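Local structure of oligopeptide-binding protein oppA (Lactococcus lactis, 3DRF) at residues S303-N308 against I468-W473; Y307-Y312 against K533-P538; G111-A116 against N167-K172; G71-D76 against G188-T193; G32-V37 against L250-Y255. The protein captures oligopeptides in a voluminous cavity that closes like a Venus fly-trap and serves their uptake by the OppABCDF ABC transporter. One frame throughout, in Å; residues are numbered along the deposited sequence.

Interaction 1 of 5, residues S303-N308 against I468-W473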
# COMPACT_ATOMS: atom_id res chain seq x y z
N SER A 303 -5.20 -7.89 -3.63
CA SER A 303 -4.43 -8.98 -2.99
C SER A 303 -3.82 -9.90 -4.07
O SER A 303 -4.37 -10.04 -5.09
CB SER A 303 -5.21 -9.76 -1.94
OG SER A 303 -6.32 -10.43 -2.57
N LEU A 304 -2.70 -10.50 -3.72
CA LEU A 304 -1.91 -11.27 -4.67
C LEU A 304 -1.00 -12.22 -3.95
O LEU A 304 -0.61 -12.02 -2.86
CB LEU A 304 -1.12 -10.34 -5.64
CG LEU A 304 0.07 -9.63 -5.01
CD1 LEU A 304 0.86 -8.99 -6.17
CD2 LEU A 304 -0.37 -8.52 -3.97
N MET A 305 -0.74 -13.30 -4.64
CA MET A 305 0.19 -14.29 -4.17
C MET A 305 1.59 -14.04 -4.81
O MET A 305 1.74 -13.91 -5.99
CB MET A 305 -0.35 -15.68 -4.58
CG MET A 305 0.54 -16.86 -4.10
SD MET A 305 -0.31 -18.49 -4.22
CE MET A 305 -0.55 -18.61 -6.02
N TYR A 306 2.60 -13.98 -3.97
CA TYR A 306 4.00 -13.75 -4.36
C TYR A 306 4.81 -15.03 -4.33
O TYR A 306 4.65 -15.84 -3.44
CB TYR A 306 4.68 -12.82 -3.33
CG TYR A 306 4.30 -11.35 -3.46
CD1 TYR A 306 5.08 -10.45 -4.25
CD2 TYR A 306 3.20 -10.84 -2.83
CE1 TYR A 306 4.77 -9.11 -4.37
CE2 TYR A 306 2.89 -9.48 -2.94
CZ TYR A 306 3.67 -8.64 -3.70
OH TYR A 306 3.29 -7.31 -3.80
N TYR A 307 5.74 -15.13 -5.27
CA TYR A 307 6.79 -16.17 -5.27
C TYR A 307 8.15 -15.52 -4.98
O TYR A 307 8.48 -14.51 -5.55
CB TYR A 307 6.81 -16.86 -6.62
CG TYR A 307 5.51 -17.59 -6.99
CD1 TYR A 307 4.89 -18.48 -6.11
CD2 TYR A 307 4.92 -17.35 -8.23
CE1 TYR A 307 3.73 -19.15 -6.47
CE2 TYR A 307 3.76 -18.03 -8.62
CZ TYR A 307 3.19 -18.92 -7.71
OH TYR A 307 2.07 -19.61 -8.07
N ASN A 308 8.96 -16.19 -4.17
CA ASN A 308 10.27 -15.66 -3.80
C ASN A 308 11.29 -16.13 -4.83
O ASN A 308 11.64 -17.29 -4.89
CB ASN A 308 10.62 -16.15 -2.38
CG ASN A 308 11.83 -15.44 -1.81
OD1 ASN A 308 12.31 -14.49 -2.32
ND2 ASN A 308 12.31 -15.95 -0.70
N ILE A 468 6.27 -19.07 -1.02
CA ILE A 468 4.97 -18.48 -1.41
C ILE A 468 4.53 -17.64 -0.23
O ILE A 468 4.67 -18.03 0.89
CB ILE A 468 3.91 -19.60 -1.62
CG1 ILE A 468 4.35 -20.63 -2.69
CG2 ILE A 468 2.51 -19.00 -2.02
CD1 ILE A 468 3.45 -21.93 -2.66
N THR A 469 3.97 -16.46 -0.49
CA THR A 469 3.30 -15.66 0.53
C THR A 469 2.14 -14.93 -0.15
O THR A 469 2.01 -14.91 -1.31
CB THR A 469 4.29 -14.73 1.30
OG1 THR A 469 3.63 -14.27 2.50
CG2 THR A 469 4.63 -13.49 0.47
N ASP A 470 1.32 -14.30 0.68
CA ASP A 470 0.18 -13.46 0.26
C ASP A 470 0.43 -12.05 0.71
O ASP A 470 0.80 -11.85 1.83
CB ASP A 470 -1.11 -13.96 0.93
CG ASP A 470 -1.45 -15.40 0.57
OD1 ASP A 470 -1.42 -15.70 -0.63
OD2 ASP A 470 -1.73 -16.17 1.45
N GLY A 471 0.27 -11.11 -0.21
CA GLY A 471 0.33 -9.70 0.13
C GLY A 471 -1.02 -9.04 -0.20
O GLY A 471 -1.83 -9.55 -0.91
N SER A 472 -1.25 -7.90 0.40
CA SER A 472 -2.43 -7.08 0.11
C SER A 472 -1.97 -5.63 0.12
O SER A 472 -1.09 -5.26 0.91
CB SER A 472 -3.53 -7.28 1.15
OG SER A 472 -4.06 -8.60 1.12
N TRP A 473 -2.56 -4.81 -0.76
CA TRP A 473 -2.20 -3.42 -0.86
C TRP A 473 -3.41 -2.53 -0.87
O TRP A 473 -4.38 -2.78 -1.59
CB TRP A 473 -1.44 -3.14 -2.17
CG TRP A 473 -0.13 -3.84 -2.27
CD1 TRP A 473 0.13 -5.03 -2.89
CD2 TRP A 473 1.11 -3.39 -1.73
NE1 TRP A 473 1.46 -5.35 -2.76
CE2 TRP A 473 2.09 -4.35 -2.06
CE3 TRP A 473 1.50 -2.26 -1.00
CZ2 TRP A 473 3.43 -4.21 -1.68
CZ3 TRP A 473 2.83 -2.13 -0.63
CH2 TRP A 473 3.77 -3.10 -0.95

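Interaction 2 of 5, residues Y307-Y312 against K533-P538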
# COMPACT_ATOMS: atom_id res chain seq x y z
N TYR A 307 5.74 -15.13 -5.27
CA TYR A 307 6.79 -16.17 -5.27
C TYR A 307 8.15 -15.52 -4.98
O TYR A 307 8.48 -14.51 -5.55
CB TYR A 307 6.81 -16.86 -6.62
CG TYR A 307 5.51 -17.59 -6.99
CD1 TYR A 307 4.89 -18.48 -6.11
CD2 TYR A 307 4.92 -17.35 -8.23
CE1 TYR A 307 3.73 -19.15 -6.47
CE2 TYR A 307 3.76 -18.03 -8.62
CZ TYR A 307 3.19 -18.92 -7.71
OH TYR A 307 2.07 -19.61 -8.07
N ASN A 308 8.96 -16.19 -4.17
CA ASN A 308 10.27 -15.66 -3.80
C ASN A 308 11.29 -16.13 -4.83
O ASN A 308 11.64 -17.29 -4.89
CB ASN A 308 10.62 -16.15 -2.38
CG ASN A 308 11.83 -15.44 -1.81
OD1 ASN A 308 12.31 -14.49 -2.32
ND2 ASN A 308 12.31 -15.95 -0.70
N LEU A 309 11.79 -15.18 -5.62
CA LEU A 309 12.63 -15.48 -6.78
C LEU A 309 14.00 -14.82 -6.77
O LEU A 309 14.71 -14.92 -7.69
CB LEU A 309 11.89 -15.04 -8.06
CG LEU A 309 10.53 -15.74 -8.26
CD1 LEU A 309 9.84 -15.09 -9.50
CD2 LEU A 309 10.61 -17.27 -8.47
N GLY A 310 14.32 -14.10 -5.72
CA GLY A 310 15.61 -13.42 -5.68
C GLY A 310 15.89 -12.73 -4.35
O GLY A 310 15.43 -13.11 -3.34
N HIS A 311 16.74 -11.71 -4.44
CA HIS A 311 17.12 -10.87 -3.29
C HIS A 311 17.18 -9.38 -3.72
O HIS A 311 17.17 -9.09 -4.89
CB HIS A 311 18.45 -11.38 -2.68
CG HIS A 311 19.67 -10.95 -3.43
ND1 HIS A 311 20.19 -11.67 -4.49
CD2 HIS A 311 20.53 -9.94 -3.20
CE1 HIS A 311 21.28 -11.06 -4.91
NE2 HIS A 311 21.52 -10.02 -4.14
N TYR A 312 17.26 -8.49 -2.73
CA TYR A 312 17.42 -7.04 -2.96
C TYR A 312 18.84 -6.61 -2.58
O TYR A 312 19.28 -6.86 -1.48
CB TYR A 312 16.38 -6.27 -2.16
CG TYR A 312 16.37 -4.81 -2.53
CD1 TYR A 312 15.73 -4.37 -3.68
CD2 TYR A 312 17.04 -3.89 -1.79
CE1 TYR A 312 15.72 -3.03 -4.04
CE2 TYR A 312 17.04 -2.52 -2.13
CZ TYR A 312 16.41 -2.11 -3.28
OH TYR A 312 16.43 -0.76 -3.58
N LYS A 533 3.99 -14.45 -17.09
CA LYS A 533 5.24 -14.64 -16.37
C LYS A 533 4.96 -15.30 -15.00
O LYS A 533 5.73 -16.08 -14.54
CB LYS A 533 5.94 -13.29 -16.14
CG LYS A 533 6.50 -12.57 -17.40
CD LYS A 533 7.83 -13.05 -17.87
CE LYS A 533 8.34 -12.25 -19.10
NZ LYS A 533 9.85 -12.64 -19.37
N ALA A 534 3.88 -14.88 -14.38
CA ALA A 534 3.39 -15.50 -13.16
C ALA A 534 4.43 -15.41 -12.03
O ALA A 534 4.54 -16.28 -11.21
CB ALA A 534 2.97 -16.98 -13.44
N TYR A 535 5.13 -14.28 -11.98
CA TYR A 535 5.96 -13.98 -10.82
C TYR A 535 5.10 -13.66 -9.60
O TYR A 535 5.53 -13.88 -8.52
CB TYR A 535 6.87 -12.80 -11.13
CG TYR A 535 7.85 -13.00 -12.30
CD1 TYR A 535 8.52 -14.20 -12.52
CD2 TYR A 535 8.11 -11.96 -13.20
CE1 TYR A 535 9.44 -14.33 -13.57
CE2 TYR A 535 9.02 -12.11 -14.24
CZ TYR A 535 9.67 -13.27 -14.39
OH TYR A 535 10.61 -13.48 -15.40
N VAL A 536 3.89 -13.15 -9.86
CA VAL A 536 2.86 -12.98 -8.84
C VAL A 536 1.54 -13.43 -9.49
O VAL A 536 1.43 -13.42 -10.69
CB VAL A 536 2.77 -11.50 -8.35
CG1 VAL A 536 4.11 -11.06 -7.70
CG2 VAL A 536 2.37 -10.56 -9.52
N ILE A 537 0.61 -13.81 -8.66
CA ILE A 537 -0.72 -14.25 -9.11
C ILE A 537 -1.78 -13.34 -8.42
O ILE A 537 -1.87 -13.27 -7.25
CB ILE A 537 -1.00 -15.73 -8.70
CG1 ILE A 537 0.12 -16.72 -9.16
CG2 ILE A 537 -2.39 -16.18 -9.21
CD1 ILE A 537 0.28 -16.84 -10.70
N PRO A 538 -2.60 -12.67 -9.23
CA PRO A 538 -3.64 -11.80 -8.64
C PRO A 538 -4.62 -12.67 -7.84
O PRO A 538 -4.97 -13.72 -8.28
CB PRO A 538 -4.35 -11.18 -9.84
CG PRO A 538 -3.36 -11.33 -11.00
CD PRO A 538 -2.64 -12.62 -10.72
O HOH W 1 7.57 -12.46 -7.30

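Interaction 3 of 5, residues G111-A116 against N167-K172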
# COMPACT_ATOMS: atom_id res chain seq x y z
N GLY A 111 2.74 25.77 15.95
CA GLY A 111 2.65 27.17 15.50
C GLY A 111 3.75 27.64 14.53
O GLY A 111 3.64 28.71 13.98
N SER A 112 4.76 26.80 14.29
CA SER A 112 5.82 27.13 13.34
C SER A 112 5.36 26.98 11.88
O SER A 112 4.39 26.31 11.61
CB SER A 112 7.07 26.27 13.60
OG SER A 112 6.80 24.89 13.32
N GLU A 113 6.03 27.69 11.02
CA GLU A 113 5.63 27.66 9.61
C GLU A 113 6.03 26.37 8.92
O GLU A 113 7.10 25.84 9.15
CB GLU A 113 6.27 28.81 8.82
CG GLU A 113 5.77 30.19 9.19
CD GLU A 113 4.31 30.40 8.82
OE1 GLU A 113 3.92 30.11 7.67
OE2 GLU A 113 3.54 30.88 9.68
N VAL A 114 5.10 25.85 8.09
CA VAL A 114 5.50 24.87 7.09
C VAL A 114 6.15 25.55 5.89
O VAL A 114 5.61 26.52 5.34
CB VAL A 114 4.31 24.03 6.61
CG1 VAL A 114 4.77 22.96 5.63
CG2 VAL A 114 3.59 23.40 7.80
N THR A 115 7.36 25.15 5.58
CA THR A 115 8.19 25.83 4.58
C THR A 115 8.59 24.94 3.42
O THR A 115 8.45 23.75 3.44
CB THR A 115 9.54 26.34 5.24
OG1 THR A 115 10.36 25.21 5.56
CG2 THR A 115 9.24 27.22 6.50
N ALA A 116 9.19 25.56 2.43
CA ALA A 116 9.73 24.87 1.22
C ALA A 116 10.70 23.73 1.66
O ALA A 116 10.65 22.63 1.12
CB ALA A 116 10.46 25.92 0.31
N ASN A 167 12.94 28.98 3.52
CA ASN A 167 11.93 29.41 4.49
C ASN A 167 10.71 30.07 3.84
O ASN A 167 9.80 30.50 4.49
CB ASN A 167 12.57 30.30 5.59
CG ASN A 167 13.49 29.51 6.50
OD1 ASN A 167 13.21 28.40 6.88
ND2 ASN A 167 14.62 30.06 6.77
N GLY A 168 10.72 30.10 2.50
CA GLY A 168 9.56 30.49 1.69
C GLY A 168 8.56 29.34 1.54
O GLY A 168 8.64 28.32 2.22
N LYS A 169 7.63 29.57 0.64
CA LYS A 169 6.47 28.68 0.47
C LYS A 169 6.43 27.95 -0.89
O LYS A 169 5.52 27.23 -1.14
CB LYS A 169 5.17 29.52 0.69
CG LYS A 169 4.98 30.06 2.10
CD LYS A 169 4.55 28.95 3.06
CE LYS A 169 4.42 29.56 4.51
NZ LYS A 169 3.66 28.64 5.39
N VAL A 170 7.46 28.15 -1.69
CA VAL A 170 7.47 27.64 -3.09
C VAL A 170 8.63 26.67 -3.31
O VAL A 170 9.72 26.89 -2.94
CB VAL A 170 7.54 28.81 -4.12
CG1 VAL A 170 7.42 28.28 -5.58
CG2 VAL A 170 6.46 29.90 -3.82
N ILE A 171 8.30 25.55 -3.95
CA ILE A 171 9.28 24.55 -4.36
C ILE A 171 9.11 24.22 -5.86
O ILE A 171 8.07 23.95 -6.32
CB ILE A 171 9.11 23.22 -3.57
CG1 ILE A 171 8.93 23.51 -2.06
CG2 ILE A 171 10.41 22.37 -3.79
CD1 ILE A 171 7.41 23.46 -1.59
N LYS A 172 10.21 24.28 -6.58
CA LYS A 172 10.27 23.84 -7.98
C LYS A 172 10.94 22.48 -8.04
O LYS A 172 12.04 22.29 -7.57
CB LYS A 172 11.13 24.82 -8.80
CG LYS A 172 11.26 24.47 -10.29
CD LYS A 172 12.25 25.46 -11.01
CE LYS A 172 13.12 24.70 -12.03
NZ LYS A 172 14.07 25.63 -12.75

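Interaction 4 of 5, residues G71-D76 against G188-T193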
# COMPACT_ATOMS: atom_id res chain seq x y z
N GLY A 71 -0.34 15.08 4.25
CA GLY A 71 -0.69 15.25 2.85
C GLY A 71 -1.03 16.69 2.51
O GLY A 71 -1.62 17.40 3.33
N LEU A 72 -0.65 17.12 1.32
CA LEU A 72 -0.74 18.54 0.92
C LEU A 72 -1.91 18.93 0.00
O LEU A 72 -2.34 20.02 0.04
CB LEU A 72 0.56 18.96 0.19
CG LEU A 72 1.79 19.08 1.08
CD1 LEU A 72 2.97 19.37 0.20
CD2 LEU A 72 1.59 20.21 2.18
N PHE A 73 -2.32 18.00 -0.86
CA PHE A 73 -3.18 18.38 -2.01
C PHE A 73 -4.61 17.86 -1.90
O PHE A 73 -4.85 16.77 -1.48
CB PHE A 73 -2.56 17.87 -3.31
CG PHE A 73 -1.12 18.30 -3.51
CD1 PHE A 73 -0.80 19.64 -3.61
CD2 PHE A 73 -0.11 17.35 -3.60
CE1 PHE A 73 0.54 20.07 -3.76
CE2 PHE A 73 1.24 17.76 -3.76
CZ PHE A 73 1.57 19.13 -3.83
N PHE A 74 -5.55 18.66 -2.35
CA PHE A 74 -6.92 18.22 -2.51
C PHE A 74 -7.07 17.66 -3.92
O PHE A 74 -6.31 17.97 -4.79
CB PHE A 74 -7.89 19.41 -2.32
CG PHE A 74 -8.19 19.80 -0.85
CD1 PHE A 74 -7.59 19.17 0.19
CD2 PHE A 74 -9.10 20.81 -0.57
CE1 PHE A 74 -7.89 19.52 1.51
CE2 PHE A 74 -9.39 21.17 0.77
CZ PHE A 74 -8.76 20.53 1.75
N THR A 75 -8.10 16.83 -4.06
CA THR A 75 -8.47 16.25 -5.36
C THR A 75 -9.96 16.24 -5.53
O THR A 75 -10.68 16.44 -4.61
CB THR A 75 -7.98 14.77 -5.56
OG1 THR A 75 -8.78 13.89 -4.74
CG2 THR A 75 -6.47 14.58 -5.21
N ASP A 76 -10.37 16.04 -6.77
CA ASP A 76 -11.78 15.73 -7.08
C ASP A 76 -12.05 14.24 -6.89
O ASP A 76 -11.19 13.55 -6.44
CB ASP A 76 -12.18 16.22 -8.48
CG ASP A 76 -11.44 15.51 -9.62
OD1 ASP A 76 -10.89 14.48 -9.44
OD2 ASP A 76 -11.47 16.09 -10.68
N GLY A 188 3.28 9.09 -7.76
CA GLY A 188 4.58 8.59 -7.28
C GLY A 188 5.80 9.31 -7.85
O GLY A 188 6.86 9.14 -7.37
N TYR A 189 5.63 10.12 -8.88
CA TYR A 189 6.74 10.88 -9.54
C TYR A 189 7.12 12.17 -8.81
O TYR A 189 8.20 12.62 -8.92
CB TYR A 189 6.42 11.11 -11.03
CG TYR A 189 6.48 9.80 -11.82
CD1 TYR A 189 7.69 9.27 -12.19
CD2 TYR A 189 5.32 9.08 -12.14
CE1 TYR A 189 7.79 8.07 -12.90
CE2 TYR A 189 5.39 7.86 -12.84
CZ TYR A 189 6.64 7.37 -13.21
OH TYR A 189 6.79 6.17 -13.89
N PHE A 190 6.18 12.73 -8.05
CA PHE A 190 6.50 13.76 -7.04
C PHE A 190 5.68 13.42 -5.81
O PHE A 190 4.64 12.85 -5.89
CB PHE A 190 6.30 15.20 -7.54
CG PHE A 190 4.88 15.56 -7.93
CD1 PHE A 190 3.98 16.08 -6.99
CD2 PHE A 190 4.45 15.40 -9.27
CE1 PHE A 190 2.67 16.42 -7.39
CE2 PHE A 190 3.17 15.73 -9.64
CZ PHE A 190 2.28 16.25 -8.74
N LEU A 191 6.24 13.75 -4.68
CA LEU A 191 5.65 13.39 -3.37
C LEU A 191 4.68 14.47 -2.91
O LEU A 191 4.66 15.56 -3.42
CB LEU A 191 6.79 13.14 -2.31
CG LEU A 191 7.81 12.03 -2.72
CD1 LEU A 191 8.98 11.91 -1.71
CD2 LEU A 191 7.07 10.63 -2.92
N GLU A 192 3.91 14.13 -1.88
CA GLU A 192 2.74 14.94 -1.53
C GLU A 192 2.62 15.23 -0.06
O GLU A 192 1.58 15.62 0.37
CB GLU A 192 1.43 14.24 -2.03
CG GLU A 192 1.45 13.86 -3.54
CD GLU A 192 0.16 13.24 -4.02
OE1 GLU A 192 -0.92 13.58 -3.55
OE2 GLU A 192 0.26 12.43 -4.90
N THR A 193 3.69 15.02 0.69
CA THR A 193 3.70 15.28 2.14
C THR A 193 4.89 16.17 2.52
O THR A 193 5.81 16.29 1.79
CB THR A 193 3.78 13.94 2.94
OG1 THR A 193 5.00 13.25 2.61
CG2 THR A 193 2.59 13.01 2.59
O HOH W 2 -1.91 14.98 -1.25

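Interaction 5 of 5, residues G32-V37 against L250-Y255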
# COMPACT_ATOMS: atom_id res chain seq x y z
N GLY A 32 -18.45 20.80 20.95
CA GLY A 32 -18.81 19.61 20.22
C GLY A 32 -18.50 18.25 20.89
O GLY A 32 -18.07 18.15 21.99
N GLY A 33 -18.79 17.18 20.17
CA GLY A 33 -18.76 15.85 20.72
C GLY A 33 -17.40 15.17 20.80
O GLY A 33 -16.40 15.73 20.41
N ASN A 34 -17.43 13.96 21.30
CA ASN A 34 -16.22 13.15 21.50
C ASN A 34 -16.41 11.82 20.78
O ASN A 34 -17.09 10.97 21.24
CB ASN A 34 -15.95 12.96 23.00
CG ASN A 34 -15.70 14.33 23.69
OD1 ASN A 34 -14.72 14.98 23.47
ND2 ASN A 34 -16.64 14.76 24.47
N LEU A 35 -15.78 11.71 19.63
CA LEU A 35 -15.97 10.57 18.74
C LEU A 35 -15.02 9.44 19.10
O LEU A 35 -13.92 9.68 19.47
CB LEU A 35 -15.73 11.04 17.29
CG LEU A 35 -16.02 10.03 16.15
CD1 LEU A 35 -17.53 9.96 15.93
CD2 LEU A 35 -15.37 10.54 14.88
N LYS A 36 -15.49 8.23 18.96
CA LYS A 36 -14.69 7.05 19.23
C LYS A 36 -14.57 6.22 17.95
O LYS A 36 -15.56 5.73 17.46
CB LYS A 36 -15.34 6.19 20.33
CG LYS A 36 -15.31 6.92 21.73
CD LYS A 36 -15.74 5.97 22.75
CE LYS A 36 -17.16 5.75 22.44
NZ LYS A 36 -17.84 4.86 23.50
N VAL A 37 -13.36 6.05 17.45
CA VAL A 37 -13.09 5.32 16.22
C VAL A 37 -12.09 4.21 16.49
O VAL A 37 -11.24 4.33 17.30
CB VAL A 37 -12.49 6.29 15.13
CG1 VAL A 37 -12.45 5.61 13.75
CG2 VAL A 37 -13.30 7.57 15.02
N LEU A 250 -16.05 18.71 16.29
CA LEU A 250 -15.79 17.86 17.45
C LEU A 250 -14.81 18.45 18.45
O LEU A 250 -14.00 19.23 18.08
CB LEU A 250 -15.26 16.48 17.05
CG LEU A 250 -16.18 15.59 16.21
CD1 LEU A 250 -15.38 14.48 15.50
CD2 LEU A 250 -17.29 14.90 17.05
N ASN A 251 -15.01 18.10 19.71
CA ASN A 251 -14.05 18.34 20.77
C ASN A 251 -12.89 17.37 20.77
O ASN A 251 -11.81 17.77 21.05
CB ASN A 251 -14.77 18.32 22.14
CG ASN A 251 -13.86 18.66 23.30
OD1 ASN A 251 -13.35 19.74 23.39
ND2 ASN A 251 -13.63 17.72 24.12
N SER A 252 -13.12 16.09 20.48
CA SER A 252 -12.01 15.14 20.47
C SER A 252 -12.37 13.94 19.62
O SER A 252 -13.51 13.72 19.33
CB SER A 252 -11.63 14.69 21.87
OG SER A 252 -12.56 13.74 22.37
N ILE A 253 -11.35 13.20 19.24
CA ILE A 253 -11.48 11.88 18.62
C ILE A 253 -10.50 10.92 19.26
O ILE A 253 -9.36 11.25 19.33
CB ILE A 253 -11.17 11.91 17.08
CG1 ILE A 253 -12.07 12.89 16.34
CG2 ILE A 253 -11.30 10.45 16.48
CD1 ILE A 253 -11.58 13.30 14.90
N THR A 254 -10.94 9.74 19.69
CA THR A 254 -10.01 8.70 20.11
C THR A 254 -9.97 7.69 18.95
O THR A 254 -10.97 7.39 18.31
CB THR A 254 -10.45 8.08 21.44
OG1 THR A 254 -11.74 7.46 21.27
CG2 THR A 254 -10.50 9.17 22.49
N TYR A 255 -8.79 7.20 18.66
CA TYR A 255 -8.62 6.25 17.55
C TYR A 255 -7.78 5.09 18.08
O TYR A 255 -6.69 5.31 18.51
CB TYR A 255 -7.95 6.95 16.34
CG TYR A 255 -8.40 6.48 14.95
CD1 TYR A 255 -8.64 5.16 14.67
CD2 TYR A 255 -8.59 7.37 13.96
CE1 TYR A 255 -9.04 4.76 13.41
CE2 TYR A 255 -8.99 6.97 12.70
CZ TYR A 255 -9.22 5.67 12.45
OH TYR A 255 -9.67 5.28 11.22
O HOH W 3 -13.26 10.96 22.03
O HOH W 4 -11.85 5.02 20.20

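Interaction 1 of 5, residues S303-N308 against I468-W473
Y306 and I468, with L304 and G471, carry this antiparallel pairing, in which 303-307 runs against 468-473. Y306 sends its side chain to the sheet face it shares with L304 and T469. Its CB lies 3.9 Å from T469 CG2, and with CG anti to the carbonyl carbon (chi1 -76°) the ring extends alongside G471, whose N sits in the plane at the ring edge. At the far end the indole of W473 crosses the phenol at about a right angle, and NE1 donates to Y306 OH at 2.9 Å, the hydroxyl lying in the indole plane. L304 CD2 reaches the same indole at its edge, 3.7 Å from CD1. On the other face I468 CG2 packs 3.6 Å from both CG and SD of M305, while its CG1 meets the edge of the Y307 ring. Backbone bonds in both directions join L304 with G471 and Y306 with T469. G471 matters by its bareness: a CB there would collide with Y306 CE2. Beyond the pairing, W473 meets the bound peptide, which extends the sheet there. The NE1 bond to the tyrosine hydroxyl thus probably helps to fix the rotation of an indole that lines the peptide site.

Interaction 2 of 5, residues Y307-Y312 against K533-P538
Y307 comes down on the turn at A534 and Y535, and its atoms can be followed outward. CB lies 3.8 Å and CG 4.0 Å from Y535 O. CD2 and CE2 each stand 3.2 Å from A534 O, which meets the ring at its edge and in its plane. Farther out, I537 CG1 lies 3.9 Å from CE2, 4.0 Å from CZ and 3.7 Å from OH at the tip. The backbone adds a weak bond from Y307 N to Y535 O, and a water donates to both Y307 O and Y535 O. An alanine at Y307 would probably open a gap beside I537 CG1 and leave A534 O without its aromatic edge. L309 CD1 presses within 3.4 Å of Y535 CD1, the two side chains crossing at about a right angle. The phenol of Y307 also packs on I336 of helix 330-339, and its hydroxyl makes a weak bond to R333 O. The contact joins the end of strand 292-307 to the turn between helix 516-533 and strand 536-549.

Interaction 3 of 5, residues G111-A116 against N167-K172
The N-terminus of helix 116-127, with T115 at its N-cap, is tied here to the turn that leads into strand 170-174, a member of a four-stranded antiparallel sheet. T115 OG1 caps a backbone N just beyond the segment, and the first helical residue, A116, gives its N to G168 O at 2.8 Å. Its CB then rests 3.7 Å from I171 CG1, on the side of the strand that faces the helix start. T115 adds its methyl, CG2, over the backbone of N167, 3.9 Å from the carbonyl O.

The second half of the contact is a charged grip on the loop before the helix. K169 begins by pointing away from the loop, but its chain bends at chi2 (-75°), and the aliphatic run brings CD within 3.5 Å of V114 O. NZ then donates to that carbonyl at 2.9 Å, lying in its plane, and R103 O is a further acceptor for it. In one of the two conformers of E113 the same nitrogen also forms a salt bridge with the glutamate, whose side chain crosses the lysine at about a right angle. The two carbonyls, helped by the carboxylate in that conformer, would probably favour the charged form of the ammonium. There E113 has a second basic partner, K107, at OE2, while its OE1 meets K169 NZ at 2.7 Å, nearly along the C-O axis.

Interaction 4 of 5, residues G71-D76 against G188-T193
G71 opens the contact by bridging its backbone to T193: its CA lies 3.4 Å from E192 O in a CA-H...O contact. L72 follows with the one direct hydrogen bond between the segments, N to E192 O at 2.9 Å, although the N-H is bent (134°). Its CB and CG both stand 3.5 Å from that same oxygen, covering it with hydrocarbon. An alanine at L72 would probably strip the cover given by CG and CD1 from this carbonyl and open a gap against Y119 of helix 116-127. F73 CD2 is next, 3.8 Å from E192 CG, which lies at the ring edge, and the two side chains cross at about a right angle; L72 CB covers one ring face over its centre. CE2 also meets F190 CE1 at 4.1 Å. A water accepts from F73 N and donates to E192 OE1, which S185 holds as well, while G186 N bonds OE2. The carboxylate of buried E192 therefore has partners at both oxygens. This is loop-to-loop packing, in which a single backbone bridge, the L72 bond and the packing of F73 on E192 join the approach to strand 74-75 with the run before helix 197-200.

Interaction 5 of 5, residues G32-V37 against L250-Y255
V37 and Y255 make the tightest apolar meeting: V37 CG1 sits over one face of the phenol, 3.7 Å from the ring centroid and displaced toward the rim, in a CH-pi contact. With CG1 anti to the backbone N (chi1 -169°), the other methyl, CG2, is left to pack 3.8 Å from I253 CG2. On this same face L35 CB touches both I253 CG1 and, at 3.9 Å, L250 CD1, so leucine, valine and isoleucine side chains run in a row along the paired strands. The tyrosine hydroxyl goes to N276 of strand 274-276.

These are neighbouring parallel strands of a five-stranded mixed sheet, 34-40 beside 252-258, which lies in its middle. Successive bonds run from L35 N to S252 O, from T254 N to L35 O and from V37 N to T254 O. Ahead of them G33 O takes two donors, N251 N and S252 N, both in its carbonyl plane.

The opposite face is polar. K36 CG passes beside T254 OG1, and a water links that hydroxyl to V37 O. Toward the chain start N34 OD1 is gripped twice: S252 OG donates at 2.7 Å, and N251 ND2 donates at 3.0 Å, straight (169°) and onto a lone pair, although the two amide planes stand 86° apart. A second water donates to both L35 O and S252 OG.

Overall arrangement
From the N terminus, strand 34-40 pairs with 252-258 in interaction 5, closing a loop of some 210 residues. Nested inside it is interaction 4, where 71-76 meets 188-193, and inside that again interaction 3, tying the start of helix 116-127 to strand 170-174; the centres of 3 and 4 lie about 16 Å apart. After this nest the chain enters interactions 1 and 2, which set out from the same run around Y307 and N308. Interaction 1 closes on 468-473, interaction 2 farther on at 533-538. They touch through M305 and I537, since strand 292-307 lies between strands 468-474 and 536-549 in one sheet, across the chain's centre from 3, 4 and 5.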